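Local coordinates for beta-lactamase-related domain-containing protein (Bacteroides dorei DSM 17855, PDB 5TGF) that is probably a serine hydrolase of the beta-lactamase-related family, of unknown substrate, and has been seen to bind calcium, at residues Val54-Ala59 with Gly201-Thr206; Asn121-Asp126 with Ala187-Asp192; Ala151-Gly156 with His195-Gly200. All coordinates share one frame; numbering follows the deposited sequence.

Contacts 1 and 3 border the putative active site of a beta-lactamase-like fold, where Ser-58 and Lys-61 form an SxxK pattern; contact 2 lies farther out, at the surface. Contact 1 carries Ser-58 and pairs its strand with 204-205; contact 3 sets the short helix 198-201, which leads into that strand, against helix 150-163. Their centres lie about 12 Å apart, and Ser-58 OG comes within 3.6 Å of Gly-200 O. Contact 2 has its centre about 9 Å from that of contact 3 and about 13 Å from that of contact 1. It is tied to contact 3 by a probable hydrogen bond, Asn-190 OD1 to His-195 ND1 at 2.7 Å, while Tyr-55 of contact 1 packs on both Asn-190 and His-195.

Contact 1 (Val54-Ala59 with Gly201-Thr206); sequences VYVASA and GGLCTT
A two-stranded antiparallel sheet, 54-55 with 204-205, leads into the putative active site of this beta-lactamase-like fold, since the first strand runs on to Ser-58 of the SxxK pattern. Val-54 and Thr-205 form a hydrogen-bonded pair: Val-54 N donates a hydrogen bond to Thr-205 O at 2.8 Å, nearly along the C=O axis, and Thr-205 N answers to Val-54 O from above the carbonyl plane. Tyr-55 and Cys-204 follow as a non-hydrogen-bonded pair with CA atoms 4.3 Å apart. Beyond them Val-56 N donates to Leu-203 O at 3.0 Å, a nearly straight bond that again lies almost along the C=O axis.

The side chains of Tyr-55 and Cys-204 share one face of the sheet. With its SG anti to the backbone N (chi1 -170°), Cys-204 places this sulfur over the centre of the Tyr-55 ring, Cys-204 SG lying 4.0 Å from the centroid and 12° off the normal, a sulfur-aromatic contact; the ring of His-195 also meets this tyrosine. Val-54 and Thr-205 share the other face. Beside it Val-56 crosses Thr-205 obliquely, both valine methyls touching Thr-205 CG2, while Thr-205 OG1 turns to Ser-184.

Past Val-56 the direct bonding gives way to water. One molecule accepts from Ala-57 N and donates to both Gly-201 O and Leu-203 O, so Leu-203 O is gripped twice; a second joins Ala-57 O to Leu-203 N. The backbone takes a positive phi at Ala-57, directly before Ser-58, whose OG is hydrogen-bonded to Tyr-147 and Lys-61, an arrangement consistent with a nucleophile of this family. Next to that serine, Ala-57 CA lies 3.4 Å from Gly-201 O in a CA-H...O contact with 163° at the hydrogen.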
# COMPACT_ATOMS: atom_id res chain seq x y z
N VAL A 54 5.56 -0.54 14.14
CA VAL A 54 4.81 -1.73 13.80
C VAL A 54 5.17 -2.15 12.38
O VAL A 54 5.27 -1.31 11.47
CB VAL A 54 3.28 -1.48 13.88
CG1 VAL A 54 2.53 -2.77 13.61
CG2 VAL A 54 2.85 -0.93 15.23
N TYR A 55 5.32 -3.46 12.18
CA TYR A 55 5.40 -4.02 10.82
C TYR A 55 4.01 -4.09 10.19
O TYR A 55 3.15 -4.81 10.69
CB TYR A 55 6.01 -5.41 10.87
CG TYR A 55 7.49 -5.36 11.17
CD1 TYR A 55 8.38 -5.02 10.17
CD2 TYR A 55 7.98 -5.57 12.46
CE1 TYR A 55 9.74 -4.86 10.44
CE2 TYR A 55 9.35 -5.44 12.74
CZ TYR A 55 10.19 -5.04 11.74
OH TYR A 55 11.55 -4.91 11.95
N VAL A 56 3.78 -3.28 9.18
CA VAL A 56 2.39 -3.06 8.66
C VAL A 56 2.10 -3.76 7.34
O VAL A 56 1.01 -3.62 6.73
CB VAL A 56 2.08 -1.56 8.49
CG1 VAL A 56 2.13 -0.87 9.85
CG2 VAL A 56 3.02 -0.90 7.50
N ALA A 57 3.06 -4.57 6.90
CA ALA A 57 2.86 -5.42 5.71
C ALA A 57 2.41 -4.62 4.50
O ALA A 57 3.05 -3.62 4.18
CB ALA A 57 1.90 -6.54 6.07
N SER A 58 1.28 -4.97 3.87
CA SER A 58 0.90 -4.33 2.61
C SER A 58 0.51 -2.88 2.73
O SER A 58 0.36 -2.23 1.70
CB SER A 58 -0.22 -5.08 1.92
OG SER A 58 0.25 -6.36 1.58
N ALA A 59 0.38 -2.34 3.94
CA ALA A 59 0.23 -0.89 4.05
C ALA A 59 1.40 -0.14 3.41
O ALA A 59 1.23 0.99 2.94
CB ALA A 59 -0.02 -0.45 5.48
N GLY A 201 5.66 -5.99 1.46
CA GLY A 201 5.34 -6.27 2.83
C GLY A 201 6.35 -5.89 3.89
O GLY A 201 6.11 -6.19 5.04
N GLY A 202 7.42 -5.17 3.53
CA GLY A 202 8.50 -4.95 4.47
C GLY A 202 8.39 -3.79 5.44
O GLY A 202 9.15 -3.73 6.42
N LEU A 203 7.50 -2.84 5.14
CA LEU A 203 7.46 -1.55 5.83
C LEU A 203 7.20 -1.68 7.34
O LEU A 203 6.25 -2.36 7.79
CB LEU A 203 6.42 -0.60 5.20
CG LEU A 203 6.38 0.79 5.86
CD1 LEU A 203 7.68 1.56 5.65
CD2 LEU A 203 5.24 1.63 5.32
N CYS A 204 8.11 -1.09 8.10
CA CYS A 204 7.94 -0.84 9.52
C CYS A 204 7.71 0.67 9.69
O CYS A 204 8.48 1.45 9.14
CB CYS A 204 9.20 -1.27 10.25
SG CYS A 204 9.05 -1.30 12.06
N THR A 205 6.65 1.07 10.41
CA THR A 205 6.30 2.47 10.55
C THR A 205 5.54 2.75 11.87
O THR A 205 5.46 1.91 12.73
CB THR A 205 5.52 2.97 9.32
OG1 THR A 205 5.51 4.41 9.26
CG2 THR A 205 4.13 2.43 9.27
N THR A 206 5.10 3.98 12.03
CA THR A 206 4.35 4.39 13.22
C THR A 206 3.10 5.11 12.76
O THR A 206 3.02 5.56 11.61
CB THR A 206 5.19 5.33 14.09
OG1 THR A 206 5.49 6.52 13.35
CG2 THR A 206 6.51 4.69 14.51
O HOH W 1 5.80 -5.07 7.44
O HOH W 2 5.50 -2.81 2.75

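Contact 2 (Asn121-Asp126 with Ala187-Asp192)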
# COMPACT_ATOMS: atom_id res chain seq x y z
N ASN A 121 13.06 -12.85 1.36
CA ASN A 121 13.37 -11.96 2.48
C ASN A 121 14.62 -11.10 2.14
O ASN A 121 15.29 -10.59 3.04
CB ASN A 121 13.66 -12.76 3.76
CG ASN A 121 12.44 -13.47 4.31
OD1 ASN A 121 11.34 -12.93 4.28
ND2 ASN A 121 12.63 -14.66 4.85
N TYR A 122 14.90 -10.92 0.86
CA TYR A 122 16.14 -10.24 0.45
C TYR A 122 16.21 -8.81 0.98
O TYR A 122 15.26 -8.07 0.89
CB TYR A 122 16.23 -10.19 -1.08
CG TYR A 122 16.58 -11.54 -1.71
CD1 TYR A 122 17.90 -11.96 -1.75
CD2 TYR A 122 15.62 -12.35 -2.29
CE1 TYR A 122 18.26 -13.15 -2.36
CE2 TYR A 122 15.96 -13.54 -2.91
CZ TYR A 122 17.29 -13.94 -2.93
OH TYR A 122 17.72 -15.12 -3.54
N ASN A 123 17.40 -8.41 1.40
CA ASN A 123 17.65 -7.00 1.74
C ASN A 123 18.32 -6.22 0.61
O ASN A 123 18.56 -5.01 0.74
CB ASN A 123 18.47 -6.91 3.02
CG ASN A 123 17.70 -7.35 4.21
OD1 ASN A 123 16.57 -6.92 4.43
ND2 ASN A 123 18.32 -8.14 5.04
N HIS A 124 18.52 -6.87 -0.53
CA HIS A 124 18.98 -6.18 -1.73
C HIS A 124 18.20 -6.59 -2.93
O HIS A 124 18.08 -7.80 -3.25
CB HIS A 124 20.48 -6.44 -1.96
CG HIS A 124 21.33 -6.09 -0.80
ND1 HIS A 124 21.72 -4.79 -0.53
CD2 HIS A 124 21.79 -6.84 0.23
CE1 HIS A 124 22.35 -4.75 0.63
NE2 HIS A 124 22.41 -5.99 1.10
N LEU A 125 17.65 -5.61 -3.63
CA LEU A 125 16.78 -5.94 -4.73
C LEU A 125 17.49 -6.58 -5.92
O LEU A 125 16.89 -7.38 -6.65
CB LEU A 125 15.98 -4.72 -5.15
CG LEU A 125 15.00 -4.20 -4.11
CD1 LEU A 125 14.22 -3.04 -4.75
CD2 LEU A 125 14.06 -5.30 -3.62
N ASP A 126 18.77 -6.26 -6.12
CA ASP A 126 19.47 -6.89 -7.23
C ASP A 126 19.53 -8.41 -7.09
O ASP A 126 19.31 -9.13 -8.08
CB ASP A 126 20.87 -6.28 -7.46
CG ASP A 126 21.85 -6.51 -6.31
OD1 ASP A 126 21.48 -6.93 -5.19
OD2 ASP A 126 23.04 -6.18 -6.53
N ALA A 187 13.65 -1.85 4.91
CA ALA A 187 14.73 -2.81 5.15
C ALA A 187 15.50 -2.35 6.38
O ALA A 187 15.54 -1.14 6.65
CB ALA A 187 15.66 -2.84 3.95
N PRO A 188 16.13 -3.29 7.10
CA PRO A 188 16.10 -4.74 6.83
C PRO A 188 14.73 -5.36 7.05
O PRO A 188 13.92 -4.87 7.87
CB PRO A 188 17.11 -5.31 7.82
CG PRO A 188 17.15 -4.34 8.94
CD PRO A 188 16.82 -2.98 8.38
N VAL A 189 14.49 -6.42 6.30
CA VAL A 189 13.23 -7.14 6.27
C VAL A 189 13.13 -8.04 7.49
O VAL A 189 14.04 -8.82 7.75
CB VAL A 189 13.15 -7.95 4.97
CG1 VAL A 189 11.92 -8.82 4.89
CG2 VAL A 189 13.22 -7.00 3.79
N ASN A 190 12.07 -7.88 8.29
CA ASN A 190 11.74 -8.80 9.38
C ASN A 190 11.26 -10.12 8.80
O ASN A 190 10.43 -10.14 7.88
CB ASN A 190 10.65 -8.20 10.28
CG ASN A 190 10.13 -9.18 11.32
OD1 ASN A 190 9.26 -10.01 11.03
ND2 ASN A 190 10.67 -9.12 12.53
N THR A 191 11.71 -11.23 9.39
CA THR A 191 11.50 -12.54 8.79
C THR A 191 10.52 -13.43 9.54
O THR A 191 10.47 -14.66 9.33
CB THR A 191 12.85 -13.26 8.61
OG1 THR A 191 13.49 -13.34 9.87
CG2 THR A 191 13.75 -12.50 7.69
N ASP A 192 9.73 -12.84 10.42
CA ASP A 192 8.81 -13.62 11.24
C ASP A 192 7.62 -14.21 10.47
O ASP A 192 6.89 -15.07 10.96
CB ASP A 192 8.33 -12.78 12.43
CG ASP A 192 9.49 -12.39 13.39
OD1 ASP A 192 10.58 -13.03 13.37
OD2 ASP A 192 9.30 -11.45 14.15
O HOH W 3 10.13 -15.79 6.87
O HOH W 4 16.63 -9.15 7.55
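A cis peptide bond before Pro-188 precedes the one direct hydrogen bond of this contact, in which a loop of the beta-lactamase-like fold meets the residues just ahead of helix 125-133. Neither partner is regular here: 187-192 is loop throughout, and the helix starts after the N-cap residue His-124. Val-189 N donates to Asn-123 OD1 at 2.8 Å, with 166° at the hydrogen and the donor in the plane of the amide carbonyl. Asn-123 CG is anti to its carbonyl carbon (chi1 -69°), a turn that carries the amide across to the loop although the side chain does not start out toward it.

The same oxygen is crowded by carbon: Pro-188 CA lies 3.3 Å and Val-189 CG2 3.4 Å from Asn-123 OD1, so the acceptor sits in a notch formed by these two residues. The other end of the amide is held through water, which accepts from Asn-123 ND2 and donates to Val-189 O. Both backbone polar atoms of Val-189 are therefore engaged by one asparagine, one directly and one at second hand, and this fixes which way the amide is flipped.

Val-189, the buried residue of the contact, points its side chain at 121-123: CG2 of Val-189 approaches Tyr-122 O at 3.7 Å, and its CB lies beside Asn-121 O. Tyr-122 itself turns away, its hydroxyl bonded to Glu-131. Within the loop, Asn-190 OD1 accepts from Asp-192 N, an Asx turn, and the same oxygen also faces His-195. At the outer end the amide of Asn-121 crosses the Thr-191 side chain at about a right angle, bringing Asn-121 ND2 to 3.7 Å from Thr-191 CG2.

Contact 3 (Ala151-Gly156 with His195-Gly200); sequences AMQIAG and HAPMLG
Gln-153 has CG anti to its carbonyl carbon (chi1 -57°) and then bends at chi2 (-72°), which swings its amide off helix 150-163 and over the start of the short helix 198-201; Leu-199, with CG likewise anti to its carbonyl carbon, reaches back in return. The side of helix 150-163 thus packs against the N-terminal turn of helix 198-201, buried in the helical part of the beta-lactamase-like fold.

The amide meets this turn at the end where backbone N-H groups point outward. Gln-153 OE1 takes a weak but straight hydrogen bond from Leu-199 N, 3.3 Å long with 176° at the hydrogen. Water supplies the rest: one molecule donates to Gln-153 OE1 at 2.6 Å and accepts from Gly-200 N, and another accepts from Met-198 N and, weakly, from Gln-153 NE2. Three successive N-H groups, 198 to 200, are thus satisfied by the glutamine directly or through water, and the helix end would probably polarise the amide oxygen that faces it. Gln-153 NE2 also has a weak bond to Asp-120. Pro-197, the N-cap residue, follows a cis peptide and presses its CB against the amide, 3.5 Å from Gln-153 CD.

The backbones are nearest at Met-152 and Leu-199. Selenomethionine Met-152 extends its chain through chi2 and bends at chi3, so Met-152 CE comes to 4.0 Å from Leu-199 CB, the two side chains crossing obliquely. The same residue packs on Lys-61 of the SxxK pattern and on Ala-64, while Gly-200 O accepts from Lys-61 NZ. At the end of the Leu-199 side chain one methyl rests on Gly-156, which has no side chain: Leu-199 CD2 lies 3.7 Å from Gly-156 CA and 3.2 Å from Met-152 O.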
# COMPACT_ATOMS: atom_id res chain seq x y z
N ALA A 151 6.45 -9.00 -8.17
CA ALA A 151 6.50 -8.00 -9.23
C ALA A 151 6.97 -6.66 -8.74
O ALA A 151 7.72 -5.97 -9.44
CB ALA A 151 5.16 -7.87 -9.93
N MSE A 152 6.60 -6.29 -7.52
CA MSE A 152 7.01 -4.99 -6.98
C MSE A 152 8.48 -4.96 -6.69
O MSE A 152 9.08 -3.90 -6.64
CB MSE A 152 6.14 -4.55 -5.80
CG MSE A 152 4.77 -4.18 -6.38
SE MSE A 152 3.58 -3.58 -4.93
CE MSE A 152 4.74 -2.29 -4.02
N GLN A 153 9.09 -6.14 -6.45
CA GLN A 153 10.55 -6.20 -6.32
C GLN A 153 11.23 -5.73 -7.58
O GLN A 153 12.20 -4.98 -7.53
CB GLN A 153 11.06 -7.60 -5.97
CG GLN A 153 10.48 -8.20 -4.73
CD GLN A 153 10.99 -7.55 -3.47
OE1 GLN A 153 10.46 -6.53 -3.02
NE2 GLN A 153 12.02 -8.14 -2.89
N ILE A 154 10.70 -6.16 -8.71
CA ILE A 154 11.23 -5.74 -10.02
C ILE A 154 11.03 -4.24 -10.21
O ILE A 154 11.97 -3.54 -10.60
CB ILE A 154 10.56 -6.50 -11.16
CG1 ILE A 154 10.77 -8.02 -11.01
CG2 ILE A 154 11.07 -6.03 -12.51
CD1 ILE A 154 10.15 -8.79 -12.15
N ALA A 155 9.83 -3.74 -9.90
CA ALA A 155 9.54 -2.30 -9.97
C ALA A 155 10.52 -1.50 -9.14
O ALA A 155 11.07 -0.49 -9.61
CB ALA A 155 8.10 -2.00 -9.52
N GLY A 156 10.75 -1.93 -7.91
CA GLY A 156 11.72 -1.29 -7.05
C GLY A 156 13.13 -1.27 -7.64
O GLY A 156 13.84 -0.27 -7.50
N HIS A 195 5.92 -10.20 6.70
CA HIS A 195 6.51 -8.86 6.58
C HIS A 195 7.56 -8.79 5.47
O HIS A 195 8.62 -8.14 5.60
CB HIS A 195 7.11 -8.41 7.91
CG HIS A 195 6.25 -8.68 9.10
ND1 HIS A 195 6.75 -9.21 10.28
CD2 HIS A 195 4.92 -8.51 9.31
CE1 HIS A 195 5.77 -9.38 11.14
NE2 HIS A 195 4.65 -8.95 10.58
N ALA A 196 7.22 -9.40 4.35
CA ALA A 196 8.13 -9.61 3.23
C ALA A 196 7.27 -9.86 1.99
O ALA A 196 6.10 -10.20 2.14
CB ALA A 196 9.02 -10.82 3.49
N PRO A 197 7.81 -9.61 0.76
CA PRO A 197 9.14 -9.11 0.43
C PRO A 197 9.27 -7.62 0.71
O PRO A 197 8.30 -7.01 1.17
CB PRO A 197 9.29 -9.39 -1.07
CG PRO A 197 7.93 -9.61 -1.58
CD PRO A 197 6.99 -9.86 -0.43
N MSE A 198 10.43 -7.05 0.46
CA MSE A 198 10.72 -5.64 0.88
C MSE A 198 9.58 -4.68 0.59
O MSE A 198 9.07 -4.01 1.49
CB MSE A 198 12.03 -5.17 0.21
CG MSE A 198 12.50 -3.84 0.80
SE MSE A 198 14.04 -3.09 -0.20
CE MSE A 198 15.34 -4.45 0.36
N LEU A 199 9.26 -4.48 -0.69
CA LEU A 199 8.33 -3.41 -1.05
C LEU A 199 6.93 -3.86 -0.65
O LEU A 199 6.13 -3.06 -0.10
CB LEU A 199 8.34 -3.10 -2.55
CG LEU A 199 9.39 -2.03 -2.99
CD1 LEU A 199 10.79 -2.60 -2.84
CD2 LEU A 199 9.15 -1.55 -4.41
N GLY A 200 6.59 -5.08 -1.02
CA GLY A 200 5.19 -5.51 -0.87
C GLY A 200 4.74 -5.61 0.59
O GLY A 200 3.59 -5.32 0.92
O HOH W 5 12.70 -8.69 -0.09
O HOH W 6 7.85 -6.42 -3.18